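Local coordinates for AvrL567-D (Melampsora lini, PDB 2QVT), which is an avirulence protein of flax rust, probably a secreted effector whose recognition by the matching flax resistance protein triggers plant defence, at residues R123-D127 with F128-A132. Sequence-based numbering, arbitrary orientation.
Sequences RTIQD and FHLFA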
loop_
_atom_site.group_PDB
_atom_site.type_symbol
_atom_site.label_atom_id
_atom_site.label_comp_id
_atom_site.label_asym_id
_atom_site.label_seq_id
_atom_site.Cartn_x
_atom_site.Cartn_y
_atom_site.Cartn_z
ATOM N N ARG A 123 2.049 -7.756 -8.070
ATOM C CA ARG A 123 3.093 -7.651 -7.034
ATOM C C ARG A 123 3.853 -6.321 -7.077
ATOM O O ARG A 123 4.322 -5.854 -6.074
ATOM C CB ARG A 123 4.025 -8.895 -6.948
ATOM C CG ARG A 123 5.020 -9.085 -8.071
ATOM C CD ARG A 123 6.029 -10.268 -7.814
ATOM N NE ARG A 123 7.159 -9.922 -6.921
ATOM C CZ ARG A 123 8.227 -9.186 -7.267
ATOM N NH1 ARG A 123 8.343 -8.684 -8.487
ATOM N NH2 ARG A 123 9.192 -8.938 -6.378
ATOM N N THR A 124 3.936 -5.706 -8.248
ATOM C CA THR A 124 4.688 -4.472 -8.358
ATOM C C THR A 124 3.817 -3.332 -8.858
ATOM O O THR A 124 2.757 -3.554 -9.466
ATOM C CB THR A 124 5.925 -4.609 -9.264
ATOM O OG1 THR A 124 5.476 -4.811 -10.603
ATOM C CG2 THR A 124 6.828 -5.743 -8.791
ATOM N N ILE A 125 4.258 -2.124 -8.524
ATOM C CA ILE A 125 3.615 -0.884 -8.927
ATOM C C ILE A 125 3.730 -0.677 -10.459
ATOM O O ILE A 125 4.775 -0.913 -11.049
ATOM C CB ILE A 125 4.181 0.317 -8.066
ATOM C CG1 ILE A 125 3.945 0.048 -6.574
ATOM C CG2 ILE A 125 3.583 1.702 -8.510
ATOM C CD1 ILE A 125 2.436 -0.123 -6.197
ATOM N N GLN A 126 2.618 -0.311 -11.095
ATOM C CA GLN A 126 2.542 -0.121 -12.535
ATOM C C GLN A 126 2.095 1.318 -12.838
ATOM O O GLN A 126 1.603 2.007 -11.970
ATOM C CB GLN A 126 1.499 -1.076 -13.137
ATOM C CG GLN A 126 1.608 -2.550 -12.742
ATOM C CD GLN A 126 2.762 -3.276 -13.411
ATOM O OE1 GLN A 126 3.231 -2.896 -14.498
ATOM N NE2 GLN A 126 3.232 -4.326 -12.760
ATOM N N ASP A 127 2.205 1.730 -14.099
ATOM C CA ASP A 127 1.840 3.071 -14.520
ATOM C C ASP A 127 0.373 3.372 -14.199
ATOM O O ASP A 127 0.046 4.513 -13.859
ATOM C CB ASP A 127 2.090 3.259 -16.005
ATOM C CG ASP A 127 3.608 3.287 -16.377
ATOM O OD1 ASP A 127 4.457 3.462 -15.470
ATOM O OD2 ASP A 127 3.939 3.160 -17.601
ATOM N N PHE A 128 -0.491 2.355 -14.280
ATOM C CA PHE A 128 -1.929 2.535 -14.028
ATOM C C PHE A 128 -2.317 2.728 -12.532
ATOM O O PHE A 128 -3.469 2.997 -12.223
ATOM C CB PHE A 128 -2.792 1.440 -14.736
ATOM C CG PHE A 128 -2.423 0.030 -14.373
ATOM C CD1 PHE A 128 -2.811 -0.518 -13.133
ATOM C CD2 PHE A 128 -1.712 -0.758 -15.267
ATOM C CE1 PHE A 128 -2.480 -1.810 -12.771
ATOM C CE2 PHE A 128 -1.382 -2.089 -14.932
ATOM C CZ PHE A 128 -1.774 -2.611 -13.666
ATOM N N HIS A 129 -1.338 2.599 -11.633
ATOM C CA HIS A 129 -1.463 2.934 -10.201
ATOM C C HIS A 129 -1.003 4.359 -9.909
ATOM O O HIS A 129 -1.206 4.848 -8.798
ATOM C CB HIS A 129 -0.516 2.076 -9.377
ATOM C CG HIS A 129 -0.815 0.613 -9.398
ATOM N ND1 HIS A 129 0.176 -0.337 -9.566
ATOM C CD2 HIS A 129 -1.977 -0.073 -9.210
ATOM C CE1 HIS A 129 -0.363 -1.543 -9.489
ATOM N NE2 HIS A 129 -1.665 -1.411 -9.265
ATOM N N LEU A 130 -0.359 5.029 -10.881
ATOM C CA LEU A 130 0.326 6.325 -10.593
ATOM C C LEU A 130 -0.521 7.554 -10.875
ATOM O O LEU A 130 -1.124 7.641 -11.950
ATOM C CB LEU A 130 1.627 6.439 -11.374
ATOM C CG LEU A 130 2.678 5.335 -11.213
ATOM C CD1 LEU A 130 3.861 5.632 -12.200
ATOM C CD2 LEU A 130 3.119 5.255 -9.773
ATOM N N PHE A 131 -0.542 8.492 -9.917
ATOM C CA PHE A 131 -1.208 9.798 -10.075
ATOM C C PHE A 131 -0.176 10.929 -10.129
ATOM O O PHE A 131 0.763 10.962 -9.286
ATOM C CB PHE A 131 -2.157 10.062 -8.886
ATOM C CG PHE A 131 -3.332 9.083 -8.802
ATOM C CD1 PHE A 131 -4.586 9.436 -9.344
ATOM C CD2 PHE A 131 -3.180 7.828 -8.217
ATOM C CE1 PHE A 131 -5.675 8.529 -9.266
ATOM C CE2 PHE A 131 -4.234 6.930 -8.185
ATOM C CZ PHE A 131 -5.471 7.260 -8.694
ATOM N N ALA A 132 -0.336 11.849 -11.103
ATOM C CA ALA A 132 0.541 13.053 -11.219
ATOM C C ALA A 132 0.415 13.900 -9.987
ATOM O O ALA A 132 -0.699 14.100 -9.467
ATOM C CB ALA A 132 0.227 13.897 -12.461
#
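His129 reaches back to the backbone of Gln126 within a short 3-10 turn, residues 127-129, in the loop that leads from strand 98-104 to strand 141-148 of this beta-sheet protein. The imidazole ND1 accepts the N-H of Gln126 at 2.9 Å, nearly straight at 166° although the amide is tilted out of the ring plane, consistent with an ND1 that carries no proton. With CG beside its own backbone N (chi1 -65°), the histidine ring is turned back along the chain and ND1 faces the Gln126 amide. Gln126 is gripped twice by His129, at its N-H and at its O, since His129 N donates to Gln126 O at 3.0 Å. One residue on, Leu130 N to Asp127 O repeats this i+3 pattern at 3.0 Å.

Next to the imidazole bond, the Gln126 and Phe128 side chains run alongside each other in the same direction. Gln126 CB sits over one face of the phenyl ring, 3.7 Å from its centroid, a CH-pi contact, while CG of the glutamine lies close to CZ. The Gln126 chain then bends at chi2 (-74°), and NE2 turns back to make a weak bond to Thr124 O.

Farther out, His88 meets the rings of both Phe128 and His129, and the hydroxyl of Ser89 donates to Leu130 O. Ile142 of strand 141-148 touches Ile125, His129 and Leu130, joining the turn to the four-stranded sheet. Between Ile125 and Leu130 the closest side-chain approach is methyl to methyl, Ile125 CG2 to Leu130 CD2 at 3.8 Å.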